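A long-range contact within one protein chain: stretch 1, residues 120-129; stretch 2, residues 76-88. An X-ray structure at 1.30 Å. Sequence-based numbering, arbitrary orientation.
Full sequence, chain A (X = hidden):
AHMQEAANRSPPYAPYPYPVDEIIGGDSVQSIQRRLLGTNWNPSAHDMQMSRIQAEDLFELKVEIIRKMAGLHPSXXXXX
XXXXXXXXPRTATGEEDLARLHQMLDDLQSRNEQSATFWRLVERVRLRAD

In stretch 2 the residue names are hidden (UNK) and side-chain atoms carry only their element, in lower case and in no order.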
# COMPACT_ATOMS: atom_id res chain seq x y z
N ARG A 120 5.62 -13.86 1.96
CA ARG A 120 5.98 -13.04 0.81
C ARG A 120 6.34 -11.62 1.23
O ARG A 120 7.35 -11.06 0.77
CB ARG A 120 4.82 -13.04 -0.18
CG ARG A 120 5.11 -12.26 -1.44
CD ARG A 120 4.08 -12.53 -2.52
NE ARG A 120 4.23 -13.86 -3.09
CZ ARG A 120 3.36 -14.86 -2.92
NH1 ARG A 120 3.58 -16.04 -3.49
NH2 ARG A 120 2.27 -14.68 -2.19
N LEU A 121 5.56 -11.04 2.14
CA LEU A 121 5.80 -9.67 2.58
C LEU A 121 7.04 -9.56 3.47
O LEU A 121 7.79 -8.59 3.37
CB LEU A 121 4.55 -9.11 3.25
CG LEU A 121 3.35 -8.98 2.33
CD1 LEU A 121 2.20 -8.32 3.07
CD2 LEU A 121 3.73 -8.18 1.10
N VAL A 122 7.27 -10.56 4.34
CA VAL A 122 8.49 -10.58 5.14
C VAL A 122 9.72 -10.49 4.25
O VAL A 122 10.68 -9.78 4.55
CB VAL A 122 8.53 -11.84 6.02
CG1 VAL A 122 9.97 -12.13 6.51
CG2 VAL A 122 7.59 -11.68 7.20
N GLU A 123 9.71 -11.23 3.14
CA GLU A 123 10.87 -11.25 2.26
C GLU A 123 11.07 -9.92 1.55
O GLU A 123 12.22 -9.51 1.33
CB GLU A 123 10.75 -12.42 1.27
CG GLU A 123 11.90 -12.53 0.27
CD GLU A 123 13.26 -12.66 0.94
OE1 GLU A 123 13.32 -13.23 2.06
OE2 GLU A 123 14.27 -12.21 0.36
N ARG A 124 9.99 -9.22 1.21
CA ARG A 124 10.08 -7.98 0.45
C ARG A 124 10.57 -6.80 1.28
O ARG A 124 11.29 -5.93 0.77
CB ARG A 124 8.71 -7.61 -0.10
CG ARG A 124 8.20 -8.46 -1.22
CD ARG A 124 6.87 -7.93 -1.68
NE ARG A 124 6.25 -8.75 -2.72
CZ ARG A 124 5.03 -8.54 -3.18
NH1 ARG A 124 4.29 -7.55 -2.70
NH2 ARG A 124 4.54 -9.33 -4.13
N VAL A 125 10.14 -6.70 2.54
CA VAL A 125 10.20 -5.45 3.29
C VAL A 125 11.61 -5.14 3.77
O VAL A 125 12.41 -6.04 4.08
CB VAL A 125 9.20 -5.49 4.47
CG1 VAL A 125 9.68 -6.41 5.60
CG2 VAL A 125 8.93 -4.10 5.00
N ARG A 126 11.93 -3.85 3.85
CA ARG A 126 13.14 -3.41 4.53
C ARG A 126 13.07 -3.73 6.01
O ARG A 126 12.03 -3.57 6.65
CB ARG A 126 13.31 -1.91 4.36
CG ARG A 126 13.91 -1.50 3.05
CD ARG A 126 14.14 -0.01 3.01
NE ARG A 126 15.18 0.44 3.93
CZ ARG A 126 15.79 1.61 3.82
NH1 ARG A 126 15.45 2.43 2.84
NH2 ARG A 126 16.73 1.97 4.68
N LEU A 127 14.20 -4.17 6.57
CA LEU A 127 14.26 -4.47 7.99
C LEU A 127 14.71 -3.24 8.77
O LEU A 127 15.32 -2.32 8.22
CB LEU A 127 15.24 -5.62 8.23
CG LEU A 127 14.89 -6.90 7.49
CD1 LEU A 127 15.92 -7.98 7.76
CD2 LEU A 127 13.49 -7.38 7.88
N ARG A 128 14.38 -3.22 10.06
CA ARG A 128 14.97 -2.22 10.94
C ARG A 128 16.47 -2.42 11.06
O ARG A 128 17.23 -1.45 11.12
CB ARG A 128 14.37 -2.33 12.34
CG ARG A 128 12.88 -2.32 12.42
CD ARG A 128 12.47 -2.65 13.86
NE ARG A 128 11.03 -2.69 13.96
CZ ARG A 128 10.26 -1.65 14.25
NH1 ARG A 128 10.80 -0.46 14.49
NH2 ARG A 128 8.95 -1.80 14.30
N ALA A 129 16.91 -3.68 11.10
CA ALA A 129 18.30 -4.04 11.31
C ALA A 129 18.68 -5.25 10.46
O ALA A 129 18.69 -5.17 9.23
CB ALA A 129 18.55 -4.33 12.79
N UNK A 76 10.56 -6.20 10.75
CA UNK A 76 10.42 -5.41 9.54
C UNK A 76 10.04 -3.98 9.86
O UNK A 76 9.29 -3.70 10.80
N UNK A 77 10.56 -3.05 9.07
CA UNK A 77 10.22 -1.64 9.25
C UNK A 77 8.94 -1.33 8.47
O UNK A 77 8.93 -0.64 7.45
c UNK A 77 11.18 0.69 9.33
o UNK A 77 10.08 1.02 9.84
o UNK A 77 12.12 1.50 9.18
c UNK A 77 11.38 -0.74 8.86
N UNK A 78 7.84 -1.86 9.00
CA UNK A 78 6.54 -1.75 8.35
C UNK A 78 6.00 -0.33 8.41
O UNK A 78 5.57 0.23 7.38
c UNK A 78 4.71 -4.54 4.77
c UNK A 78 4.84 -3.88 5.97
c UNK A 78 6.13 -5.76 6.78
c UNK A 78 5.58 -2.80 8.94
c UNK A 78 5.99 -6.43 5.56
n UNK A 78 6.78 -6.13 7.92
c UNK A 78 5.28 -5.80 4.57
c UNK A 78 6.65 -5.13 8.85
c UNK A 78 5.58 -4.49 7.00
c UNK A 78 5.90 -4.11 8.33
N UNK A 79 6.05 0.31 9.58
CA UNK A 79 5.53 1.67 9.68
C UNK A 79 6.38 2.68 8.91
O UNK A 79 5.87 3.73 8.52
c UNK A 79 2.17 2.94 11.28
s UNK A 79 2.70 1.25 11.07
c UNK A 79 5.36 2.09 11.14
c UNK A 79 4.31 1.27 11.89
N UNK A 80 7.66 2.38 8.66
CA UNK A 80 8.49 3.31 7.92
C UNK A 80 8.53 3.06 6.43
O UNK A 80 8.53 4.01 5.64
N UNK A 81 8.53 1.79 6.02
CA UNK A 81 8.79 1.42 4.63
C UNK A 81 7.81 0.38 4.09
O UNK A 81 8.01 -0.10 2.97
c UNK A 81 12.70 3.71 4.56
n UNK A 81 12.85 3.15 5.80
c UNK A 81 10.23 0.91 4.48
c UNK A 81 11.71 2.97 3.88
c UNK A 81 13.35 4.80 3.98
c UNK A 81 12.98 5.14 2.70
c UNK A 81 11.27 1.94 4.77
c UNK A 81 12.00 4.43 2.01
c UNK A 81 11.99 2.09 5.91
c UNK A 81 11.36 3.34 2.58
N UNK A 82 6.76 0.05 4.84
CA UNK A 82 5.88 -1.03 4.44
C UNK A 82 5.19 -0.82 3.10
O UNK A 82 4.92 -1.79 2.39
N UNK A 83 4.89 0.43 2.74
CA UNK A 83 4.18 0.62 1.48
C UNK A 83 5.00 0.13 0.30
O UNK A 83 4.43 -0.38 -0.67
c UNK A 83 3.76 2.08 1.31
N UNK A 84 6.33 0.24 0.37
CA UNK A 84 7.17 -0.24 -0.72
C UNK A 84 7.04 -1.74 -0.90
O UNK A 84 7.14 -2.24 -2.03
n UNK A 84 5.21 2.89 -2.56
c UNK A 84 8.63 0.16 -0.51
n UNK A 84 6.56 3.97 -1.06
c UNK A 84 6.40 3.05 -2.01
n UNK A 84 7.42 2.29 -2.40
c UNK A 84 8.77 2.36 -1.84
c UNK A 84 8.89 1.67 -0.47
N UNK A 85 6.79 -2.48 0.18
CA UNK A 85 6.62 -3.92 0.07
C UNK A 85 5.31 -4.30 -0.60
O UNK A 85 5.13 -5.47 -0.94
c UNK A 85 6.73 -4.57 1.45
N UNK A 86 4.41 -3.34 -0.81
CA UNK A 86 3.13 -3.61 -1.45
C UNK A 86 3.08 -3.16 -2.91
O UNK A 86 2.04 -3.30 -3.56
c UNK A 86 1.77 -4.95 0.89
c UNK A 86 1.91 -3.44 0.81
c UNK A 86 1.99 -2.97 -0.64
c UNK A 86 0.77 -2.76 1.54
N UNK A 87 4.18 -2.62 -3.43
CA UNK A 87 4.26 -2.28 -4.85
C UNK A 87 4.14 -3.55 -5.71
O UNK A 87 4.37 -4.67 -5.25
c UNK A 87 5.63 -1.67 -5.16
o UNK A 87 4.84 0.39 -4.20
o UNK A 87 7.01 0.10 -4.37
c UNK A 87 5.83 -0.30 -4.53
N UNK A 88 3.82 -3.35 -6.98
CA UNK A 88 3.78 -4.46 -7.94
C UNK A 88 4.60 -4.06 -9.16
O UNK A 88 4.20 -3.13 -9.88
c UNK A 88 2.35 -4.81 -8.34
o UNK A 88 3.18 -6.43 -9.90
n UNK A 88 1.14 -6.79 -9.04
c UNK A 88 2.26 -6.08 -9.16
O HOH W 1 7.20 -3.76 12.73
O HOH W 2 14.63 0.80 8.09
O HOH W 3 10.14 -1.93 2.34
O HOH W 4 1.65 -6.28 -3.47

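Position 76 has no side-chain atoms, so it is glycine. Its CA lies 4.1 Å from Val-125 CG1 and 3.8 Å from Arg-126 O. A CB would sit tightly, 3.0 Å from Val-125 CG1, so glycine suits the place; the backbone of Gly-76 also forms a single beta bridge with Leu-127, CA to CA 4.2 Å.

Position 77 carries two carbons, the second bearing two oxygens: a carboxylate on a short stem, Asp-77. Its backbone N donates to Arg-126 O at 2.9 Å, nearly straight at 164°. The residue stands at the N-cap of a helix, where a short acidic side chain can reach forward to a backbone amide of the helix's first turn.

Position 78 shows one carbon followed by fused five- and six-membered rings with eight carbons and one nitrogen, an indole, hence Trp-78. The six-membered ring takes Val-125 CG2 over one face, 3.7 Å from its centroid, while Leu-121 O lies near the ring plane, 3.6 Å from Trp-78 CZ2. Such a broad flat surface suits a buried place against the end of the stretch 1 helix, where Leu-121 and Val-125 both reach it.

Position 79 has an unbranched chain of two carbons, a sulfur and a carbon: Met-79. Its end leads away from stretch 1, and it makes no contact there; the side chain is exposed, and stretch 1 does not set its type.

Position 80 is again bare, so glycine. Its N donates a weak capping bond to Asp-77 OD1 at 3.0 Å, and a CB here would clash with that same oxygen.

Position 81 repeats the indole pattern, giving Trp-81. The guanidinium of Arg-126 lies flat on it, planes at 17°, with Arg-126 NH1 3.4 Å from Trp-81 CZ2. An electron-rich face offers a cation good company even in an exposed setting.

Position 82, without side-chain atoms, is glycine; a CB would clash with Trp-78 O. Position 83 has one carbon, an alanine out of reach of stretch 1, its small methyl buried.

Position 84 has three carbons, a nitrogen, and a carbon with two more nitrogens: Arg-84, whose guanidinium end leads away from stretch 1, towards position 87.

Position 85 has a single carbon, Ala-85. Its CB packs 4.0 Å from Val-125 CB and 3.9 Å from Arg-124 CB, a small methyl where the backbones come close.

Position 86 has four carbons forked at the second, Leu-86; its CD2 meets Leu-121 CD2 at 3.8 Å.

Position 87 has two carbons, the second carrying two oxygens: Asp-87. It pairs with Arg-84 in a salt bridge, Asp-87 OD1 to Arg-84 NE 3.0 Å, and its OD2 accepts from Arg-84 NH2, also at 3.0 Å, so both carboxylate oxygens are met.

Position 88 has two side-chain carbons, the second carrying one oxygen and one nitrogen: a short amide, Asn-88, clear of stretch 1, which does not set its type.

The contact joins an apolar centre, Leu-121 and Val-125 against Trp-78, Ala-85 and Leu-86, to polar fastenings. Arg-124 NH1 donates to Ala-85 O at 2.9 Å, the Arg-126 carbonyl receives Asp-77 N, and Arg-126 covers Trp-81. Waters add bridges, one accepting from Arg-126 N and donating to Trp-81 O.

Stretch 2 (76-88) GDWMGWGARALDN
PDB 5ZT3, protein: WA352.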